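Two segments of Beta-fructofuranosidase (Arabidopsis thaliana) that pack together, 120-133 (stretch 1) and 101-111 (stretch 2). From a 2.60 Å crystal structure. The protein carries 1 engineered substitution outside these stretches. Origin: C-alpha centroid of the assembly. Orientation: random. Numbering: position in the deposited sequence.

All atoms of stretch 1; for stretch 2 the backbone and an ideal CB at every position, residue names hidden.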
# COMPACT_ATOMS: atom_id res chain seq x y z
N GLU A 120 -2.52 -7.05 -26.37
CA GLU A 120 -2.65 -5.95 -27.32
C GLU A 120 -3.87 -5.08 -27.03
O GLU A 120 -5.01 -5.51 -27.20
CB GLU A 120 -2.71 -6.46 -28.76
CG GLU A 120 -1.38 -6.93 -29.30
CD GLU A 120 -1.41 -7.19 -30.79
OE1 GLU A 120 -1.17 -6.24 -31.58
OE2 GLU A 120 -1.71 -8.34 -31.18
N TRP A 121 -3.63 -3.85 -26.59
CA TRP A 121 -4.74 -2.95 -26.29
C TRP A 121 -5.05 -1.95 -27.39
O TRP A 121 -4.17 -1.28 -27.92
CB TRP A 121 -4.50 -2.20 -24.97
CG TRP A 121 -4.67 -3.08 -23.77
CD1 TRP A 121 -3.83 -4.06 -23.35
CD2 TRP A 121 -5.78 -3.08 -22.86
NE1 TRP A 121 -4.34 -4.68 -22.23
CE2 TRP A 121 -5.54 -4.10 -21.91
CE3 TRP A 121 -6.96 -2.33 -22.76
CZ2 TRP A 121 -6.44 -4.38 -20.86
CZ3 TRP A 121 -7.85 -2.61 -21.72
CH2 TRP A 121 -7.58 -3.63 -20.79
N LYS A 122 -6.34 -1.88 -27.71
CA LYS A 122 -6.85 -0.99 -28.74
C LYS A 122 -7.27 0.30 -28.05
O LYS A 122 -7.93 0.27 -27.02
CB LYS A 122 -8.05 -1.65 -29.43
CG LYS A 122 -8.43 -1.08 -30.79
CD LYS A 122 -9.45 -1.98 -31.49
CE LYS A 122 -9.99 -1.36 -32.78
NZ LYS A 122 -8.93 -0.97 -33.75
N LYS A 123 -6.86 1.42 -28.62
CA LYS A 123 -7.16 2.74 -28.07
C LYS A 123 -8.07 3.55 -29.00
O LYS A 123 -7.65 3.95 -30.07
CB LYS A 123 -5.84 3.47 -27.81
CG LYS A 123 -4.86 2.61 -27.00
CD LYS A 123 -3.74 3.41 -26.37
CE LYS A 123 -2.60 3.66 -27.33
NZ LYS A 123 -1.54 4.47 -26.67
N SER A 124 -9.31 3.78 -28.57
CA SER A 124 -10.30 4.53 -29.35
C SER A 124 -9.76 5.82 -29.94
O SER A 124 -8.84 6.43 -29.40
CB SER A 124 -11.52 4.86 -28.49
OG SER A 124 -12.32 5.85 -29.11
N PRO A 125 -10.33 6.25 -31.08
CA PRO A 125 -9.95 7.48 -31.80
C PRO A 125 -10.72 8.67 -31.25
O PRO A 125 -10.35 9.83 -31.45
CB PRO A 125 -10.35 7.17 -33.24
CG PRO A 125 -11.64 6.44 -33.02
CD PRO A 125 -11.33 5.49 -31.86
N LEU A 126 -11.80 8.37 -30.54
CA LEU A 126 -12.61 9.40 -29.95
C LEU A 126 -11.89 9.99 -28.75
O LEU A 126 -12.35 10.97 -28.18
CB LEU A 126 -13.96 8.83 -29.53
CG LEU A 126 -14.78 8.11 -30.61
CD1 LEU A 126 -16.12 7.71 -30.01
CD2 LEU A 126 -14.99 9.01 -31.83
N ASN A 127 -10.77 9.38 -28.35
CA ASN A 127 -10.03 9.89 -27.19
C ASN A 127 -9.44 11.27 -27.46
O ASN A 127 -9.06 11.59 -28.60
CB ASN A 127 -8.91 8.93 -26.79
CG ASN A 127 -9.42 7.59 -26.30
OD1 ASN A 127 -10.48 7.53 -25.69
ND2 ASN A 127 -8.67 6.53 -26.55
N PRO A 128 -9.36 12.13 -26.42
CA PRO A 128 -9.76 11.92 -25.02
C PRO A 128 -11.26 12.07 -24.77
O PRO A 128 -11.91 12.89 -25.42
CB PRO A 128 -8.97 12.99 -24.28
CG PRO A 128 -9.05 14.13 -25.25
CD PRO A 128 -8.69 13.44 -26.56
N LEU A 129 -11.79 11.30 -23.82
CA LEU A 129 -13.21 11.35 -23.45
C LEU A 129 -13.47 12.51 -22.49
O LEU A 129 -14.58 13.05 -22.41
CB LEU A 129 -13.64 10.03 -22.78
CG LEU A 129 -14.06 8.83 -23.64
CD1 LEU A 129 -13.22 8.77 -24.90
CD2 LEU A 129 -13.93 7.54 -22.85
N MET A 130 -12.43 12.89 -21.76
CA MET A 130 -12.54 13.98 -20.81
C MET A 130 -11.29 14.83 -20.86
O MET A 130 -10.18 14.32 -20.84
CB MET A 130 -12.75 13.41 -19.41
CG MET A 130 -14.04 12.63 -19.28
SD MET A 130 -14.03 11.54 -17.86
CE MET A 130 -14.03 9.93 -18.66
N ALA A 131 -11.47 16.14 -20.92
CA ALA A 131 -10.32 17.01 -20.98
C ALA A 131 -10.61 18.37 -20.38
O ALA A 131 -11.73 18.86 -20.43
CB ALA A 131 -9.88 17.17 -22.42
N PRO A 132 -9.59 18.99 -19.78
CA PRO A 132 -9.77 20.31 -19.18
C PRO A 132 -9.88 21.33 -20.30
O PRO A 132 -9.06 21.32 -21.22
CB PRO A 132 -8.51 20.47 -18.33
CG PRO A 132 -7.49 19.74 -19.12
CD PRO A 132 -8.22 18.49 -19.55
N ASP A 133 -10.90 22.18 -20.24
CA ASP A 133 -11.10 23.20 -21.28
C ASP A 133 -11.49 24.56 -20.70
O ASP A 133 -11.28 24.81 -19.52
CB ASP A 133 -12.18 22.74 -22.26
CG ASP A 133 -13.47 22.37 -21.57
OD1 ASP A 133 -13.72 22.95 -20.48
OD2 ASP A 133 -14.23 21.53 -22.10
N UNK A 101 1.02 19.39 -23.86
CA UNK A 101 1.15 19.05 -22.45
C UNK A 101 -0.03 19.39 -21.53
O UNK A 101 0.06 20.32 -20.72
CB UNK A 101 2.40 19.75 -21.91
N UNK A 102 -1.13 18.65 -21.64
CA UNK A 102 -2.29 18.88 -20.79
C UNK A 102 -3.00 17.56 -20.50
O UNK A 102 -3.43 16.85 -21.41
CB UNK A 102 -3.25 19.87 -21.45
N UNK A 103 -3.11 17.23 -19.22
CA UNK A 103 -3.72 15.99 -18.78
C UNK A 103 -5.13 15.67 -19.23
O UNK A 103 -6.12 16.14 -18.64
CB UNK A 103 -3.71 15.98 -17.25
N UNK A 104 -5.21 14.84 -20.27
CA UNK A 104 -6.49 14.41 -20.82
C UNK A 104 -6.75 12.97 -20.41
O UNK A 104 -5.83 12.24 -20.03
CB UNK A 104 -6.51 14.55 -22.34
N UNK A 105 -8.01 12.57 -20.48
CA UNK A 105 -8.43 11.22 -20.13
C UNK A 105 -8.81 10.45 -21.37
O UNK A 105 -9.65 10.90 -22.15
CB UNK A 105 -9.60 11.25 -19.15
N UNK A 106 -8.21 9.28 -21.51
CA UNK A 106 -8.43 8.40 -22.64
C UNK A 106 -8.88 7.03 -22.21
O UNK A 106 -8.61 6.61 -21.09
CB UNK A 106 -7.16 8.29 -23.48
N UNK A 107 -9.55 6.33 -23.12
CA UNK A 107 -10.04 4.97 -22.86
C UNK A 107 -9.35 3.99 -23.81
O UNK A 107 -8.96 4.35 -24.92
CB UNK A 107 -11.56 4.90 -23.02
N UNK A 108 -9.19 2.74 -23.36
CA UNK A 108 -8.55 1.68 -24.15
C UNK A 108 -9.16 0.28 -23.92
O UNK A 108 -9.20 -0.21 -22.79
CB UNK A 108 -7.06 1.64 -23.82
N UNK A 109 -9.61 -0.36 -25.00
CA UNK A 109 -10.18 -1.71 -24.93
C UNK A 109 -9.18 -2.71 -25.52
O UNK A 109 -8.26 -2.31 -26.24
CB UNK A 109 -11.52 -1.78 -25.67
N UNK A 110 -9.33 -4.01 -25.21
CA UNK A 110 -8.44 -5.07 -25.70
C UNK A 110 -8.71 -5.47 -27.16
O UNK A 110 -9.80 -5.22 -27.69
CB UNK A 110 -8.58 -6.30 -24.81
N UNK A 111 -7.72 -6.09 -27.81
CA UNK A 111 -7.85 -6.53 -29.21
C UNK A 111 -8.49 -7.90 -29.35
O UNK A 111 -9.70 -8.02 -29.58
CB UNK A 111 -6.47 -6.55 -29.88

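Position 101 has no atom of stretch 1 within 5.5 Å of its ideal CB, and its phi/psi of 25/73 lies in the left-handed region, which favors glycine, asparagine or aspartate; it is N101. At 102 CA-to-CB points toward stretch 1, but the ideal CB stays 4.8 Å from P132 CG, so a medium or long side chain fits. The residue is Q102, whose OE1 lies 4.2 Å from P132 CG.

Position 103 points sideways into space free of stretch 1 and is unconstrained by it; Q103 leads its end away.

The ideal CB at 104 is 3.5 Å from P128 CB and 4.3 Å from A131 CB, a largely apolar setting that suits a compact aliphatic group. V104 (chi1 m) supplies it: its CB is 3.5 Å from P128 CB and its CG1 3.6 Å from A131 CB.

At 105 the backbone does most of the work. Its N donates to M130 O (2.8 Å, 162°) and its O accepts from L129 N (2.7 Å). The ideal CB lies 3.6 Å from M130 O with CA-to-CB sideways; several side chains that lead away from stretch 1, short or long, would do. Q105 turns its end away, leaving its CB 3.8 Å from M130 CB.

Position 106 has its ideal CB 3.7 Å from N127 CG and 4.7 Å from P128 CA. A small or medium side chain, polar or apolar, is plausible. N106 brings OD1 to 3.1 Å from P128 CB; P128 N has no hydrogen to offer it.

At 107 the N127 amide pairs with the backbone: 107 N donates to N127 OD1 (3.0 Å) and N127 ND2 to 107 O (2.7 Å). With L129 CD2 3.6 Å from the ideal CB, a branched aliphatic suits. I107 packs its CB 3.5 Å from L129 CD2.

The ideal CB at 108 is 3.6 Å from K122 O and 4.1 Å from W121 CE3, favoring a small residue: A108, whose O meets the W121 ring edge at CZ3 (3.0 Å).

Position 109 shares a sheet face with K122, inviting an acidic or polar chain. E109 sets its CG 3.9 Å from K122 CB; K122 N donates to E109 O at a very short 2.5 Å.

At 110, phi of -77° permits proline, and W121 CD2 at 4.7 Å from the ideal CB favors an apolar group. P110 places CD 3.9 Å from W121 CZ3.

At 111, N donates to E120 O (2.8 Å), and the nearby E120 carboxylate favors a basic chain. Poorly ordered K111 lays CD 3.4 Å from E120 CB; its NZ remains 4.4 Å from E120 OE1, beyond a salt bridge.

Stretch 2 101-111: NQQVQNIAEPK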
# COMPACT_ATOMS: atom_id res chain seq x y z
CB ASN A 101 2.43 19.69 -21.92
CG ASN A 101 3.67 18.89 -22.28
OD1 ASN A 101 3.99 17.89 -21.63
ND2 ASN A 101 4.37 19.31 -23.33
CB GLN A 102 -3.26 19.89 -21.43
CG GLN A 102 -4.40 19.29 -22.23
CD GLN A 102 -5.22 20.34 -22.98
OE1 GLN A 102 -5.51 21.42 -22.46
NE2 GLN A 102 -5.62 20.01 -24.20
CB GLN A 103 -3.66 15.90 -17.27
CG GLN A 103 -2.27 15.67 -16.78
CD GLN A 103 -2.10 16.20 -15.40
OE1 GLN A 103 -3.00 16.08 -14.57
NE2 GLN A 103 -0.93 16.77 -15.12
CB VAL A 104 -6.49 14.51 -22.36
CG1 VAL A 104 -6.47 15.95 -22.79
CG2 VAL A 104 -5.29 13.78 -22.93
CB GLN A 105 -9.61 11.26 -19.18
CG GLN A 105 -9.30 11.99 -17.92
CD GLN A 105 -8.05 11.44 -17.26
OE1 GLN A 105 -7.38 12.14 -16.51
NE2 GLN A 105 -7.75 10.17 -17.53
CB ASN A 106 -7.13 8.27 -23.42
CG ASN A 106 -6.55 9.61 -23.76
OD1 ASN A 106 -7.20 10.42 -24.42
ND2 ASN A 106 -5.34 9.88 -23.29
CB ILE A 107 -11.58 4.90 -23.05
CG1 ILE A 107 -12.11 3.56 -22.53
CG2 ILE A 107 -11.95 5.05 -24.51
CD1 ILE A 107 -13.64 3.42 -22.60
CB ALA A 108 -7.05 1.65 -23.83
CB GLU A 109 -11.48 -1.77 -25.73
CG GLU A 109 -11.31 -1.47 -27.21
CD GLU A 109 -12.62 -1.46 -27.96
OE1 GLU A 109 -13.39 -2.43 -27.83
OE2 GLU A 109 -12.89 -0.47 -28.68
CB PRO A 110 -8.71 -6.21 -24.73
CG PRO A 110 -10.15 -6.04 -24.42
CD PRO A 110 -10.24 -4.55 -24.18
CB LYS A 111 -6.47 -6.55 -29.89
CG LYS A 111 -5.91 -5.17 -30.18
CD LYS A 111 -4.74 -5.23 -31.15
CE LYS A 111 -4.35 -3.84 -31.65
NZ LYS A 111 -3.94 -2.92 -30.54
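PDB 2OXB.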